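Local structure of cytochrome c-552/4 domain-containing protein (Ignicoccus hospitalis KIN4/I, 4QO5) at residues P32-D37 and P220-D225. The protein is a membrane-associated octaheme cytochrome c that binds eight c-type hemes and probably carries electrons between them. Numbering follows the deposited sequence.
Sequences PGIVAD and PRHSFD. With HEC (heme c), chain C.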
ATOM      1  N   PRO A  32      -7.952 -23.475  21.131  1.00 21.72           N
ATOM      2  CA  PRO A  32      -8.754 -23.974  20.011  1.00 20.55           C
ATOM      3  C   PRO A  32      -8.226 -23.498  18.659  1.00 20.80           C
ATOM      4  O   PRO A  32      -8.381 -24.218  17.675  1.00 20.94           O
ATOM      5  CB  PRO A  32     -10.155 -23.401  20.286  1.00 21.39           C
ATOM      6  CG  PRO A  32      -9.937 -22.267  21.276  1.00 22.79           C
ATOM      7  CD  PRO A  32      -8.751 -22.698  22.094  1.00 22.19           C
ATOM      8  N   GLY A  33      -7.608 -22.317  18.614  1.00 18.80           N
ATOM      9  CA  GLY A  33      -7.062 -21.805  17.366  1.00 23.19           C
ATOM     10  C   GLY A  33      -5.928 -22.656  16.831  1.00 23.33           C
ATOM     11  O   GLY A  33      -5.825 -22.883  15.623  1.00 19.54           O
ATOM     12  N   ILE A  34      -5.074 -23.151  17.729  1.00 18.35           N
ATOM     13  CA  ILE A  34      -3.956 -23.983  17.299  1.00 18.22           C
ATOM     14  C   ILE A  34      -4.464 -25.311  16.749  1.00 19.06           C
ATOM     15  O   ILE A  34      -4.019 -25.757  15.699  1.00 20.46           O
ATOM     16  CB  ILE A  34      -2.944 -24.243  18.443  1.00 20.50           C
ATOM     17  CG1 ILE A  34      -2.192 -22.949  18.781  1.00 20.04           C
ATOM     18  CG2 ILE A  34      -1.937 -25.334  18.007  1.00 17.41           C
ATOM     19  CD1 ILE A  34      -1.291 -23.045  20.024  1.00 21.68           C
ATOM     20  N   VAL A  35      -5.395 -25.939  17.457  1.00 19.82           N
ATOM     21  CA  VAL A  35      -5.941 -27.212  16.988  1.00 19.80           C
ATOM     22  C   VAL A  35      -6.654 -27.060  15.636  1.00 21.25           C
ATOM     23  O   VAL A  35      -6.433 -27.861  14.731  1.00 21.13           O
ATOM     24  CB  VAL A  35      -6.862 -27.904  18.022  1.00 23.40           C
ATOM     25  CG1 VAL A  35      -7.408 -29.232  17.453  1.00 23.02           C
ATOM     26  CG2 VAL A  35      -6.120 -28.151  19.340  1.00 19.92           C
ATOM     27  N   ALA A  36      -7.488 -26.027  15.487  1.00 20.38           N
ATOM     28  CA  ALA A  36      -8.152 -25.795  14.202  1.00 19.78           C
ATOM     29  C   ALA A  36      -7.136 -25.594  13.072  1.00 22.64           C
ATOM     30  O   ALA A  36      -7.297 -26.120  11.983  1.00 22.91           O
ATOM     31  CB  ALA A  36      -9.089 -24.602  14.289  1.00 21.44           C
ATOM     32  N   ASP A  37      -6.081 -24.840  13.355  1.00 19.22           N
ATOM     33  CA  ASP A  37      -5.051 -24.518  12.381  1.00 24.02           C
ATOM     34  C   ASP A  37      -4.288 -25.796  11.977  1.00 22.58           C
ATOM     35  O   ASP A  37      -4.102 -26.084  10.800  1.00 21.52           O
ATOM     36  CB  ASP A  37      -4.109 -23.513  13.036  1.00 27.09           C
ATOM     37  CG  ASP A  37      -3.407 -22.623  12.046  1.00 29.63           C
ATOM     38  OD1 ASP A  37      -3.886 -22.479  10.898  1.00 31.30           O
ATOM     39  OD2 ASP A  37      -2.377 -22.036  12.441  1.00 34.12           O
ATOM     40  N   PRO A 220       3.408 -20.485   7.551  1.00 18.10           N
ATOM     41  CA  PRO A 220       3.278 -20.419   9.017  1.00 14.94           C
ATOM     42  C   PRO A 220       2.714 -21.678   9.632  1.00 15.33           C
ATOM     43  O   PRO A 220       2.002 -22.440   8.968  1.00 16.83           O
ATOM     44  CB  PRO A 220       2.278 -19.265   9.257  1.00 18.03           C
ATOM     45  CG  PRO A 220       2.164 -18.545   7.962  1.00 23.58           C
ATOM     46  CD  PRO A 220       2.590 -19.477   6.851  1.00 17.63           C
ATOM     47  N   ARG A 221       3.019 -21.880  10.918  1.00 18.56           N
ATOM     48  CA  ARG A 221       2.355 -22.910  11.698  1.00 18.51           C
ATOM     49  C   ARG A 221       0.950 -22.374  12.007  1.00 18.86           C
ATOM     50  O   ARG A 221       0.726 -21.181  11.882  1.00 20.25           O
ATOM     51  CB  ARG A 221       3.146 -23.170  12.991  1.00 17.94           C
ATOM     52  CG  ARG A 221       3.045 -22.015  13.992  1.00 18.48           C
ATOM     53  CD  ARG A 221       3.808 -22.279  15.309  1.00 17.69           C
ATOM     54  NE  ARG A 221       3.418 -21.249  16.265  1.00 18.11           N
ATOM     55  CZ  ARG A 221       3.977 -20.041  16.345  1.00 19.25           C
ATOM     56  NH1 ARG A 221       3.489 -19.155  17.204  1.00 18.90           N
ATOM     57  NH2 ARG A 221       4.995 -19.711  15.557  1.00 19.36           N
ATOM     58  N   HIS A 222      -0.014 -23.240  12.322  1.00 18.24           N
ATOM     59  CA  HIS A 222       0.167 -24.683  12.290  1.00 19.28           C
ATOM     60  C   HIS A 222      -0.432 -25.323  11.049  1.00 16.81           C
ATOM     61  O   HIS A 222      -0.506 -26.558  10.952  1.00 18.46           O
ATOM     62  CB  HIS A 222      -0.431 -25.317  13.553  1.00 20.85           C
ATOM     63  CG  HIS A 222       0.444 -25.187  14.759  1.00 16.70           C
ATOM     64  ND1 HIS A 222       0.374 -24.122  15.631  1.00 16.03           N
ATOM     65  CD2 HIS A 222       1.411 -26.000  15.241  1.00 19.65           C
ATOM     66  CE1 HIS A 222       1.253 -24.281  16.600  1.00 21.00           C
ATOM     67  NE2 HIS A 222       1.896 -25.408  16.380  1.00 16.41           N
ATOM     68  N   SER A 223      -0.830 -24.494  10.088  1.00 17.19           N
ATOM     69  CA  SER A 223      -1.390 -25.015   8.850  1.00 19.62           C
ATOM     70  C   SER A 223      -0.296 -25.485   7.893  1.00 18.20           C
ATOM     71  O   SER A 223      -0.537 -26.393   7.113  1.00 21.16           O
ATOM     72  CB  SER A 223      -2.318 -23.999   8.166  1.00 18.17           C
ATOM     73  OG  SER A 223      -1.607 -22.807   7.856  1.00 20.86           O
ATOM     74  N   PHE A 224       0.888 -24.873   7.973  1.00 17.79           N
ATOM     75  CA  PHE A 224       2.049 -25.247   7.125  1.00 16.91           C
ATOM     76  C   PHE A 224       1.613 -25.449   5.672  1.00 21.67           C
ATOM     77  O   PHE A 224       1.838 -26.492   5.077  1.00 23.89           O
ATOM     78  CB  PHE A 224       2.802 -26.487   7.662  1.00 15.64           C
ATOM     79  CG  PHE A 224       3.489 -26.247   8.974  1.00 20.28           C
ATOM     80  CD1 PHE A 224       4.680 -25.533   9.028  1.00 20.48           C
ATOM     81  CD2 PHE A 224       2.924 -26.706  10.156  1.00 21.72           C
ATOM     82  CE1 PHE A 224       5.305 -25.303  10.247  1.00 23.09           C
ATOM     83  CE2 PHE A 224       3.532 -26.462  11.377  1.00 19.63           C
ATOM     84  CZ  PHE A 224       4.729 -25.761  11.417  1.00 18.64           C
ATOM     85  N   ASP A 225       0.949 -24.432   5.137  1.00 21.19           N
ATOM     86  CA  ASP A 225       0.211 -24.541   3.890  1.00 17.98           C
ATOM     87  C   ASP A 225       1.043 -24.008   2.730  1.00 18.42           C
ATOM     88  O   ASP A 225       1.436 -22.842   2.735  1.00 20.97           O
ATOM     89  CB  ASP A 225      -1.079 -23.718   4.033  1.00 18.72           C
ATOM     90  CG  ASP A 225      -2.065 -23.943   2.892  1.00 21.17           C
ATOM     91  OD1 ASP A 225      -1.741 -24.649   1.909  1.00 21.99           O
ATOM     92  OD2 ASP A 225      -3.184 -23.388   2.972  1.00 24.16           O
TER
HETATM   93 FE   HEC C 602       3.282 -26.476  17.584  1.00 18.96          FE
HETATM   94  CHA HEC C 602       4.902 -23.621  18.606  1.00 15.51           C
HETATM   95  CHB HEC C 602       1.196 -26.214  20.329  1.00 16.88           C
HETATM   96  CHC HEC C 602       1.662 -29.143  16.493  1.00 18.45           C
HETATM   97  CHD HEC C 602       5.534 -26.828  15.023  1.00 17.97           C
HETATM   98  NA  HEC C 602       3.047 -25.174  19.119  1.00 18.20           N
HETATM   99  C1A HEC C 602       3.847 -24.054  19.355  1.00 17.55           C
HETATM  100  C2A HEC C 602       3.401 -23.400  20.557  1.00 17.88           C
HETATM  101  C3A HEC C 602       2.374 -24.096  21.030  1.00 16.98           C
HETATM  102  C4A HEC C 602       2.129 -25.218  20.147  1.00 14.47           C
HETATM  103  CMA HEC C 602       1.563 -23.759  22.300  1.00 18.45           C
HETATM  104  CAA HEC C 602       4.056 -22.143  21.182  1.00 18.92           C
HETATM  105  CBA HEC C 602       3.946 -20.883  20.340  1.00 18.44           C
HETATM  106  CGA HEC C 602       2.608 -20.271  20.629  1.00 23.19           C
HETATM  107  O1A HEC C 602       1.968 -19.796  19.653  1.00 20.83           O
HETATM  108  O2A HEC C 602       2.185 -20.280  21.820  1.00 25.76           O
HETATM  109  NB  HEC C 602       1.844 -27.476  18.331  1.00 20.54           N
HETATM  110  C1B HEC C 602       1.006 -27.181  19.397  1.00 16.41           C
HETATM  111  C2B HEC C 602      -0.169 -28.002  19.334  1.00 18.06           C
HETATM  112  C3B HEC C 602      -0.011 -28.738  18.225  1.00 16.23           C
HETATM  113  C4B HEC C 602       1.239 -28.462  17.611  1.00 14.13           C
HETATM  114  CMB HEC C 602      -1.345 -27.884  20.344  1.00 26.16           C
HETATM  115  CAB HEC C 602      -0.895 -29.702  17.456  1.00 31.38           C
HETATM  116  CBB HEC C 602      -2.392 -29.235  17.452  1.00 28.02           C
HETATM  117  NC  HEC C 602       3.564 -27.759  16.089  1.00 20.18           N
HETATM  118  C1C HEC C 602       2.785 -28.847  15.796  1.00 16.96           C
HETATM  119  C2C HEC C 602       3.428 -29.660  14.795  1.00 15.36           C
HETATM  120  C3C HEC C 602       4.372 -28.856  14.277  1.00 19.60           C
HETATM  121  C4C HEC C 602       4.554 -27.763  15.158  1.00 17.21           C
HETATM  122  CMC HEC C 602       2.643 -30.824  14.125  1.00 17.82           C
HETATM  123  CAC HEC C 602       5.404 -28.968  13.126  1.00 37.28           C
HETATM  124  CBC HEC C 602       4.877 -29.648  11.830  1.00 21.74           C
HETATM  125  ND  HEC C 602       4.903 -25.413  16.962  1.00 17.59           N
HETATM  126  C1D HEC C 602       5.649 -25.730  15.829  1.00 14.54           C
HETATM  127  C2D HEC C 602       6.659 -24.739  15.562  1.00 15.53           C
HETATM  128  C3D HEC C 602       6.498 -23.726  16.685  1.00 14.99           C
HETATM  129  C4D HEC C 602       5.401 -24.235  17.498  1.00 16.51           C
HETATM  130  CMD HEC C 602       7.627 -24.817  14.347  1.00 19.50           C
HETATM  131  CAD HEC C 602       7.263 -22.409  16.999  1.00 19.85           C
HETATM  132  CBD HEC C 602       8.602 -22.226  16.311  1.00 20.25           C
HETATM  133  CGD HEC C 602       8.397 -21.553  14.964  1.00 24.01           C
HETATM  134  O1D HEC C 602       9.405 -21.316  14.267  1.00 25.18           O
HETATM  135  O2D HEC C 602       7.234 -21.250  14.592  1.00 24.70           O
HETATM  136  O   HOH W   1      -1.591 -22.087  15.102  1.00 23.01           O
HETATM  137  O   HOH W   2      -1.483 -21.239  10.031  1.00 23.24           O
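D37 and H222 illustrate how a second-shell carboxylate can help fix the orientation of a heme-ligating histidine, in part through a water. The carboxylate of D37, its CG anti to the backbone N and beside the carbonyl carbon (chi1 -154°), reaches from helix 32-39 to the loop, where OD2 accepts the backbone N-H of H222 at 2.7 Å from N. That donor arrives from above the carboxylate plane, 59° out of it. The same oxygen accepts a hydrogen bond from water 1, which in turn accepts the ring N-H of H222, its oxygen 2.9 Å from ND1 and at the edge of the imidazole. One carboxylate oxygen thus holds the backbone of H222 directly and its ring through the water, and its charge would probably strengthen the donor character of the coordinated imidazole.

NE2, at the far side of the ring, binds the heme iron at 2.1 Å, with H83 as the other axial ligand: the bis-histidine coordination common in multiheme cytochromes c. The ring stands between two aliphatic groups. CB of R221 lies over the centre of one face, while CG2 of I34 covers the opposite face in a CH-pi contact, 3.8 Å from the centroid; the I34 methyl also rests on the porphyrin. A cis peptide bond joins R221 to H222.

From there the R221 chain runs extended from CG to NE, laying CD against the porphyrin and spreading its guanidinium between two propionates, with NH1 3.0 Å from O1A and NH2 2.9 Å from O2D of the heme. An alanine here would probably leave both carboxylates without this shared cationic partner. NH1 is also hydrogen-bonded to Y415 of the second subunit. One residue on from H222, water 2 links D37 OD2 to the hydroxyl of S223, whose CB sits 3.5 Å from OD1 of D37.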